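Ulvan Lyase-PL25 (Pseudoalteromonas sp. PLSV, PDB 5UAM) cleaves ulvan, the sulfated cell-wall polysaccharide of green seaweeds, as a polysaccharide lyase of family PL25. Local coordinates at residues Q314-D326 / K335-W347. Numbering follows the deposited sequence.
Sequences QGQPHIAINAGID and KQTRHVRWNGNEW. With EDO (1,2-ethanediol), chain H.
Arg341 lays its CB over the centre of the His318 imidazole, 3.7 Å from the ring centroid, and carries its CD on to the CE1 corner. The CG of Arg341 sits between backbone N and carbonyl carbon (chi1 68°), which keeps the extended chain alongside the ring. At its edge the same ring meets His339: His318 ND1 and His339 NE2 share a hydrogen bond of 2.9 Å, with the two planes turned 48° apart. Each imidazole uses its other nitrogen as well, His318 NE2 on Asp312 and His339 ND1 on Tyr375, so both ring orientations are fixed. On the same face of the sheet as His318 and His339, Thr337 OG1 donates to Asn322 OD1 (2.8 Å), almost in line with the amide C=O.

The other face of the sheet, with Ile319, Ile321 and Val340, is apolar at one end. The Trp347 side chain runs across that of Pro317 at about a right angle, CH2 to CG 3.5 Å, and its CZ3 reaches Ile319 CD1; beyond, Ile321 CG2 touches Val340 CG2, with Val261 and Phe263 of strand 258-267 packing on this side. At the other end the Arg338 chain bends at chi2 (116°) and turns its guanidinium back side-on to Gln336, NE to O and NH2 to OE1, while Ala323 CB lies over one face of the group, offset toward its rim and 3.6 Å from Arg338 NE. Gln336 NE2 is bonded to the carbonyl O of Arg359. Gln336 O accepts from Ala323 N as well as Arg338 NE, the two donors coming from opposite faces of its carbonyl plane. Paired backbone bonds at Ile319-Val340, Ile321-Arg338 and Ala323-Gln336 join the strands as an antiparallel hairpin, the two central strands of a four-stranded blade in this beta-propeller lyase.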
ATOM      1  N   GLN A 314      -0.731   1.575  23.625  1.00 19.05           N
ATOM      2  CA  GLN A 314      -1.255   2.740  24.310  1.00 18.90           C
ATOM      3  C   GLN A 314      -2.073   3.637  23.394  1.00 18.87           C
ATOM      4  O   GLN A 314      -2.525   4.701  23.830  1.00 20.80           O
ATOM      5  CB  GLN A 314      -0.116   3.540  24.930  1.00 19.27           C
ATOM      6  CG  GLN A 314       0.607   2.807  26.038  1.00 18.99           C
ATOM      7  CD  GLN A 314       1.580   3.690  26.775  1.00 20.63           C
ATOM      8  OE1 GLN A 314       1.453   4.914  26.776  1.00 23.50           O
ATOM      9  NE2 GLN A 314       2.540   3.076  27.434  1.00 22.97           N
ATOM     10  N   GLY A 315      -2.303   3.220  22.158  1.00 18.27           N
ATOM     11  CA  GLY A 315      -3.058   4.022  21.222  1.00 19.44           C
ATOM     12  C   GLY A 315      -2.260   5.075  20.497  1.00 18.06           C
ATOM     13  O   GLY A 315      -2.849   5.883  19.773  1.00 19.71           O
ATOM     14  N   GLN A 316      -0.943   5.082  20.649  1.00 17.26           N
ATOM     15  CA  GLN A 316      -0.129   6.148  20.088  1.00 16.23           C
ATOM     16  C   GLN A 316       0.349   5.749  18.697  1.00 16.89           C
ATOM     17  O   GLN A 316       0.753   4.602  18.489  1.00 16.04           O
ATOM     18  CB  GLN A 316       1.094   6.375  20.965  1.00 16.82           C
ATOM     19  CG  GLN A 316       0.756   6.672  22.427  1.00 17.34           C
ATOM     20  CD  GLN A 316       1.951   6.747  23.372  1.00 18.46           C
ATOM     21  OE1 GLN A 316       2.046   7.668  24.187  1.00 20.41           O
ATOM     22  NE2 GLN A 316       2.821   5.759  23.313  1.00 20.05           N
ATOM     23  N   PRO A 317       0.313   6.656  17.721  1.00 14.48           N
ATOM     24  CA  PRO A 317       0.724   6.287  16.363  1.00 13.18           C
ATOM     25  C   PRO A 317       2.227   6.208  16.168  1.00 13.38           C
ATOM     26  O   PRO A 317       2.999   7.040  16.651  1.00 15.26           O
ATOM     27  CB  PRO A 317       0.133   7.402  15.499  1.00 16.18           C
ATOM     28  CG  PRO A 317       0.087   8.569  16.406  1.00 18.52           C
ATOM     29  CD  PRO A 317      -0.313   7.993  17.749  1.00 16.52           C
ATOM     30  N   HIS A 318       2.605   5.192  15.400  1.00 13.31           N
ATOM     31  CA  HIS A 318       3.924   4.987  14.838  1.00 11.68           C
ATOM     32  C   HIS A 318       3.798   5.043  13.323  1.00 12.45           C
ATOM     33  O   HIS A 318       2.778   4.637  12.742  1.00 12.88           O
ATOM     34  CB  HIS A 318       4.435   3.611  15.231  1.00 12.72           C
ATOM     35  CG  HIS A 318       4.713   3.462  16.684  1.00 14.42           C
ATOM     36  ND1 HIS A 318       5.962   3.136  17.165  1.00 15.87           N
ATOM     37  CD2 HIS A 318       3.912   3.594  17.768  1.00 16.15           C
ATOM     38  CE1 HIS A 318       5.916   3.074  18.482  1.00 16.37           C
ATOM     39  NE2 HIS A 318       4.681   3.336  18.873  1.00 16.87           N
ATOM     40  N   ILE A 319       4.853   5.533  12.684  1.00 13.15           N
ATOM     41  CA  ILE A 319       4.853   5.786  11.248  1.00 12.20           C
ATOM     42  C   ILE A 319       6.155   5.277  10.649  1.00 11.80           C
ATOM     43  O   ILE A 319       7.241   5.554  11.174  1.00 14.54           O
ATOM     44  CB  ILE A 319       4.711   7.291  10.968  1.00 13.65           C
ATOM     45  CG1 ILE A 319       3.363   7.815  11.490  1.00 14.84           C
ATOM     46  CG2 ILE A 319       4.846   7.589   9.478  1.00 17.16           C
ATOM     47  CD1 ILE A 319       3.215   9.321  11.395  1.00 15.75           C
ATOM     48  N   ALA A 320       6.041   4.554   9.531  1.00 11.96           N
ATOM     49  CA  ALA A 320       7.177   4.248   8.674  1.00 12.14           C
ATOM     50  C   ALA A 320       7.164   5.230   7.518  1.00 12.27           C
ATOM     51  O   ALA A 320       6.144   5.372   6.832  1.00 13.35           O
ATOM     52  CB  ALA A 320       7.075   2.825   8.134  1.00 12.70           C
ATOM     53  N   ILE A 321       8.278   5.917   7.312  1.00 12.92           N
ATOM     54  CA  ILE A 321       8.416   6.875   6.225  1.00 13.05           C
ATOM     55  C   ILE A 321       9.742   6.597   5.535  1.00 14.57           C
ATOM     56  O   ILE A 321      10.779   6.509   6.195  1.00 15.39           O
ATOM     57  CB  ILE A 321       8.334   8.331   6.735  1.00 13.39           C
ATOM     58  CG1 ILE A 321       8.469   9.347   5.600  1.00 15.79           C
ATOM     59  CG2 ILE A 321       9.348   8.593   7.845  1.00 17.02           C
ATOM     60  CD1 ILE A 321       7.361   9.248   4.555  1.00 16.92           C
ATOM     61  N   ASN A 322       9.724   6.465   4.210  1.00 12.89           N
ATOM     62  CA  ASN A 322      10.988   6.319   3.507  1.00 13.90           C
ATOM     63  C   ASN A 322      11.473   7.678   3.053  1.00 14.38           C
ATOM     64  O   ASN A 322      10.677   8.510   2.618  1.00 15.12           O
ATOM     65  CB  ASN A 322      10.841   5.389   2.302  1.00 15.39           C
ATOM     66  CG  ASN A 322      10.300   4.037   2.696  1.00 14.68           C
ATOM     67  OD1 ASN A 322      11.026   3.213   3.254  1.00 15.44           O
ATOM     68  ND2 ASN A 322       9.025   3.818   2.452  1.00 14.60           N
ATOM     69  N   ALA A 323      12.776   7.903   3.145  1.00 14.08           N
ATOM     70  CA  ALA A 323      13.322   9.173   2.700  1.00 15.06           C
ATOM     71  C   ALA A 323      14.757   8.976   2.259  1.00 16.53           C
ATOM     72  O   ALA A 323      15.439   8.047   2.707  1.00 17.67           O
ATOM     73  CB  ALA A 323      13.253  10.223   3.813  1.00 17.37           C
ATOM     74  N   GLY A 324      15.216   9.862   1.379  1.00 16.83           N
ATOM     75  CA  GLY A 324      16.569   9.759   0.871  1.00 18.58           C
ATOM     76  C   GLY A 324      17.033  11.065   0.267  1.00 19.95           C
ATOM     77  O   GLY A 324      16.232  11.950  -0.052  1.00 21.91           O
ATOM     78  N   ILE A 325      18.346  11.155   0.063  1.00 21.64           N
ATOM     79  CA  ILE A 325      18.943  12.375  -0.459  1.00 23.33           C
ATOM     80  C   ILE A 325      18.603  12.531  -1.935  1.00 26.68           C
ATOM     81  O   ILE A 325      18.647  11.565  -2.711  1.00 26.70           O
ATOM     82  CB  ILE A 325      20.464  12.325  -0.234  1.00 26.59           C
ATOM     83  CG1 ILE A 325      20.758  12.342   1.272  1.00 26.94           C
ATOM     84  CG2 ILE A 325      21.184  13.468  -0.960  1.00 32.86           C
ATOM     85  CD1 ILE A 325      22.174  11.892   1.635  1.00 34.36           C
ATOM     86  N   ASP A 326      18.273  13.763  -2.328  1.00 24.36           N
ATOM     87  CA  ASP A 326      18.070  14.120  -3.730  1.00 29.16           C
ATOM     88  C   ASP A 326      19.425  14.227  -4.416  1.00 30.99           C
ATOM     89  O   ASP A 326      20.206  15.144  -4.140  1.00 31.25           O
ATOM     90  CB  ASP A 326      17.321  15.450  -3.808  1.00 28.16           C
ATOM     91  CG  ASP A 326      17.179  15.965  -5.230  1.00 26.55           C
ATOM     92  OD1 ASP A 326      17.339  15.158  -6.176  1.00 31.78           O
ATOM     93  OD2 ASP A 326      16.915  17.181  -5.405  1.00 30.40           O
ATOM     94  N   LYS A 335      15.956   5.696  -1.300  1.00 16.15           N
ATOM     95  CA  LYS A 335      15.327   6.082  -0.052  1.00 15.86           C
ATOM     96  C   LYS A 335      15.251   4.900   0.897  1.00 17.01           C
ATOM     97  O   LYS A 335      14.988   3.766   0.479  1.00 16.74           O
ATOM     98  CB  LYS A 335      13.916   6.621  -0.327  1.00 16.51           C
ATOM     99  CG  LYS A 335      13.908   7.791  -1.301  1.00 16.21           C
ATOM    100  CD  LYS A 335      12.498   8.146  -1.734  1.00 15.54           C
ATOM    101  CE  LYS A 335      12.499   9.185  -2.824  1.00 20.06           C
ATOM    102  NZ  LYS A 335      13.029   8.632  -4.085  1.00 23.38           N
ATOM    103  N   GLN A 336      15.468   5.185   2.175  1.00 16.16           N
ATOM    104  CA  GLN A 336      15.516   4.196   3.246  1.00 16.52           C
ATOM    105  C   GLN A 336      14.386   4.426   4.242  1.00 14.49           C
ATOM    106  O   GLN A 336      14.062   5.577   4.570  1.00 15.20           O
ATOM    107  CB  GLN A 336      16.830   4.317   4.012  1.00 17.47           C
ATOM    108  CG  GLN A 336      18.078   4.270   3.137  1.00 18.27           C
ATOM    109  CD  GLN A 336      18.349   5.565   2.401  1.00 18.81           C
ATOM    110  OE1 GLN A 336      18.294   6.644   2.980  1.00 19.07           O
ATOM    111  NE2 GLN A 336      18.698   5.459   1.131  1.00 19.19           N
ATOM    112  N   THR A 337      13.807   3.340   4.752  1.00 15.03           N
ATOM    113  CA  THR A 337      12.751   3.435   5.756  1.00 14.16           C
ATOM    114  C   THR A 337      13.302   3.987   7.059  1.00 13.90           C
ATOM    115  O   THR A 337      14.366   3.573   7.524  1.00 15.15           O
ATOM    116  CB  THR A 337      12.164   2.052   6.045  1.00 14.70           C
ATOM    117  OG1 THR A 337      12.158   1.265   4.855  1.00 15.81           O
ATOM    118  CG2 THR A 337      10.750   2.168   6.580  1.00 15.09           C
ATOM    119  N   ARG A 338      12.539   4.909   7.653  1.00 14.24           N
ATOM    120  CA  ARG A 338      12.809   5.490   8.961  1.00 13.69           C
ATOM    121  C   ARG A 338      11.560   5.383   9.827  1.00 13.48           C
ATOM    122  O   ARG A 338      10.436   5.312   9.318  1.00 14.65           O
ATOM    123  CB  ARG A 338      13.198   6.959   8.833  1.00 15.27           C
ATOM    124  CG  ARG A 338      14.412   7.183   7.956  1.00 16.74           C
ATOM    125  CD  ARG A 338      14.096   7.987   6.705  1.00 17.92           C
ATOM    126  NE  ARG A 338      15.250   7.989   5.813  1.00 16.68           N
ATOM    127  CZ  ARG A 338      16.292   8.800   5.914  1.00 17.52           C
ATOM    128  NH1 ARG A 338      16.360   9.703   6.884  1.00 22.41           N
ATOM    129  NH2 ARG A 338      17.294   8.709   5.054  1.00 21.00           N
ATOM    130  N   HIS A 339      11.761   5.371  11.151  1.00 15.26           N
ATOM    131  CA  HIS A 339      10.663   5.158  12.088  1.00 14.84           C
ATOM    132  C   HIS A 339      10.399   6.429  12.883  1.00 14.61           C
ATOM    133  O   HIS A 339      11.341   7.034  13.415  1.00 16.59           O
ATOM    134  CB  HIS A 339      10.965   4.009  13.055  1.00 14.17           C
ATOM    135  CG  HIS A 339       9.749   3.548  13.773  1.00 14.13           C
ATOM    136  ND1 HIS A 339       8.791   2.782  13.147  1.00 15.08           N
ATOM    137  CD2 HIS A 339       9.273   3.819  15.011  1.00 15.48           C
ATOM    138  CE1 HIS A 339       7.795   2.565  13.984  1.00 13.80           C
ATOM    139  NE2 HIS A 339       8.067   3.174  15.121  1.00 14.98           N
ATOM    140  N   VAL A 340       9.113   6.800  12.979  1.00 13.61           N
ATOM    141  CA  VAL A 340       8.659   7.989  13.701  1.00 14.99           C
ATOM    142  C   VAL A 340       7.541   7.555  14.636  1.00 14.74           C
ATOM    143  O   VAL A 340       6.769   6.655  14.303  1.00 14.86           O
ATOM    144  CB  VAL A 340       8.126   9.018  12.675  1.00 15.77           C
ATOM    145  CG1 VAL A 340       7.348  10.153  13.352  1.00 18.03           C
ATOM    146  CG2 VAL A 340       9.273   9.551  11.827  1.00 17.57           C
ATOM    147  N   ARG A 341       7.451   8.176  15.816  1.00 14.92           N
ATOM    148  CA  ARG A 341       6.337   7.852  16.701  1.00 15.25           C
ATOM    149  C   ARG A 341       5.963   9.037  17.575  1.00 14.72           C
ATOM    150  O   ARG A 341       6.762   9.937  17.843  1.00 16.35           O
ATOM    151  CB  ARG A 341       6.626   6.641  17.590  1.00 16.22           C
ATOM    152  CG  ARG A 341       7.705   6.886  18.624  1.00 17.36           C
ATOM    153  CD  ARG A 341       8.039   5.617  19.387  1.00 19.16           C
ATOM    154  NE  ARG A 341       9.059   5.868  20.395  1.00 19.07           N
ATOM    155  CZ  ARG A 341       8.809   6.210  21.656  1.00 23.18           C
ATOM    156  NH1 ARG A 341       7.556   6.324  22.088  1.00 25.01           N
ATOM    157  NH2 ARG A 341       9.812   6.426  22.502  1.00 27.13           N
ATOM    158  N   TRP A 342       4.713   9.001  18.028  1.00 14.75           N
ATOM    159  CA  TRP A 342       4.187   9.946  19.002  1.00 14.65           C
ATOM    160  C   TRP A 342       4.390   9.371  20.394  1.00 17.03           C
ATOM    161  O   TRP A 342       3.930   8.267  20.678  1.00 17.65           O
ATOM    162  CB  TRP A 342       2.696  10.125  18.729  1.00 16.27           C
ATOM    163  CG  TRP A 342       1.966  11.023  19.698  1.00 17.83           C
ATOM    164  CD1 TRP A 342       1.084  10.642  20.669  1.00 19.22           C
ATOM    165  CD2 TRP A 342       2.045  12.447  19.767  1.00 18.00           C
ATOM    166  NE1 TRP A 342       0.625  11.740  21.348  1.00 20.64           N
ATOM    167  CE2 TRP A 342       1.185  12.869  20.805  1.00 17.12           C
ATOM    168  CE3 TRP A 342       2.744  13.410  19.041  1.00 18.50           C
ATOM    169  CZ2 TRP A 342       1.019  14.214  21.137  1.00 20.47           C
ATOM    170  CZ3 TRP A 342       2.585  14.731  19.365  1.00 18.16           C
ATOM    171  CH2 TRP A 342       1.717  15.132  20.403  1.00 18.74           C
ATOM    172  N   ASN A 343       5.084  10.105  21.258  1.00 19.14           N
ATOM    173  CA  ASN A 343       5.424   9.566  22.567  1.00 24.14           C
ATOM    174  C   ASN A 343       4.432   9.966  23.638  1.00 24.33           C
ATOM    175  O   ASN A 343       4.677   9.697  24.816  1.00 29.57           O
ATOM    176  CB  ASN A 343       6.842   9.963  22.985  1.00 23.51           C
ATOM    177  CG  ASN A 343       6.973  11.428  23.327  1.00 21.86           C
ATOM    178  OD1 ASN A 343       5.993  12.168  23.458  1.00 22.00           O
ATOM    179  ND2 ASN A 343       8.211  11.853  23.509  1.00 28.83           N
ATOM    180  N   GLY A 344       3.327  10.605  23.255  1.00 22.57           N
ATOM    181  CA  GLY A 344       2.327  11.095  24.159  1.00 25.72           C
ATOM    182  C   GLY A 344       2.378  12.592  24.320  1.00 23.15           C
ATOM    183  O   GLY A 344       1.372  13.195  24.705  1.00 25.72           O
ATOM    184  N   ASN A 345       3.518  13.215  24.015  1.00 22.23           N
ATOM    185  CA  ASN A 345       3.641  14.661  24.127  1.00 23.35           C
ATOM    186  C   ASN A 345       4.232  15.294  22.876  1.00 21.75           C
ATOM    187  O   ASN A 345       3.958  16.466  22.594  1.00 23.75           O
ATOM    188  CB  ASN A 345       4.480  15.042  25.345  1.00 24.95           C
ATOM    189  CG  ASN A 345       3.837  14.600  26.634  1.00 24.69           C
ATOM    190  OD1 ASN A 345       2.951  15.258  27.150  1.00 27.72           O
ATOM    191  ND2 ASN A 345       4.249  13.439  27.123  1.00 28.07           N
ATOM    192  N   GLU A 346       5.044  14.543  22.135  1.00 21.72           N
ATOM    193  CA  GLU A 346       5.684  15.078  20.946  1.00 20.07           C
ATOM    194  C   GLU A 346       5.989  13.934  19.997  1.00 19.29           C
ATOM    195  O   GLU A 346       6.027  12.765  20.387  1.00 18.94           O
ATOM    196  CB  GLU A 346       6.972  15.843  21.279  1.00 22.87           C
ATOM    197  CG  GLU A 346       8.055  14.994  21.926  1.00 26.42           C
ATOM    198  CD  GLU A 346       8.422  15.431  23.348  1.00 44.06           C
ATOM    199  OE1 GLU A 346       8.171  16.608  23.709  1.00 45.13           O
ATOM    200  OE2 GLU A 346       8.971  14.594  24.107  1.00 34.45           O
ATOM    201  N   TRP A 347       6.183  14.280  18.730  1.00 17.25           N
ATOM    202  CA  TRP A 347       6.681  13.321  17.759  1.00 17.41           C
ATOM    203  C   TRP A 347       8.193  13.216  17.888  1.00 17.18           C
ATOM    204  O   TRP A 347       8.897  14.228  18.016  1.00 19.80           O
ATOM    205  CB  TRP A 347       6.334  13.776  16.345  1.00 17.95           C
ATOM    206  CG  TRP A 347       4.886  13.777  16.021  1.00 16.66           C
ATOM    207  CD1 TRP A 347       4.032  14.851  16.053  1.00 18.98           C
ATOM    208  CD2 TRP A 347       4.111  12.657  15.612  1.00 15.79           C
ATOM    209  NE1 TRP A 347       2.766  14.451  15.667  1.00 17.82           N
ATOM    210  CE2 TRP A 347       2.789  13.111  15.396  1.00 16.81           C
ATOM    211  CE3 TRP A 347       4.401  11.309  15.394  1.00 16.84           C
ATOM    212  CZ2 TRP A 347       1.776  12.255  14.972  1.00 16.30           C
ATOM    213  CZ3 TRP A 347       3.383  10.469  14.977  1.00 16.93           C
ATOM    214  CH2 TRP A 347       2.081  10.953  14.771  1.00 16.08           C
TER
HETATM  215  C1  EDO H 506       9.799   7.536  -5.656  1.00 42.84           C
HETATM  216  O1  EDO H 506      10.642   6.802  -4.742  1.00 26.48           O
HETATM  217  C2  EDO H 506       9.576   8.982  -5.193  1.00 35.03           C
HETATM  218  O2  EDO H 506      10.750   9.791  -5.420  1.00 37.47           O
HETATM  219  O   HOH W   1       5.314   6.298  24.829  1.00 25.90           O
HETATM  220  O   HOH W   2      19.704   8.821   1.658  1.00 24.71           O
HETATM  221  O   HOH W   3      15.601  10.362  -2.842  1.00 39.09           O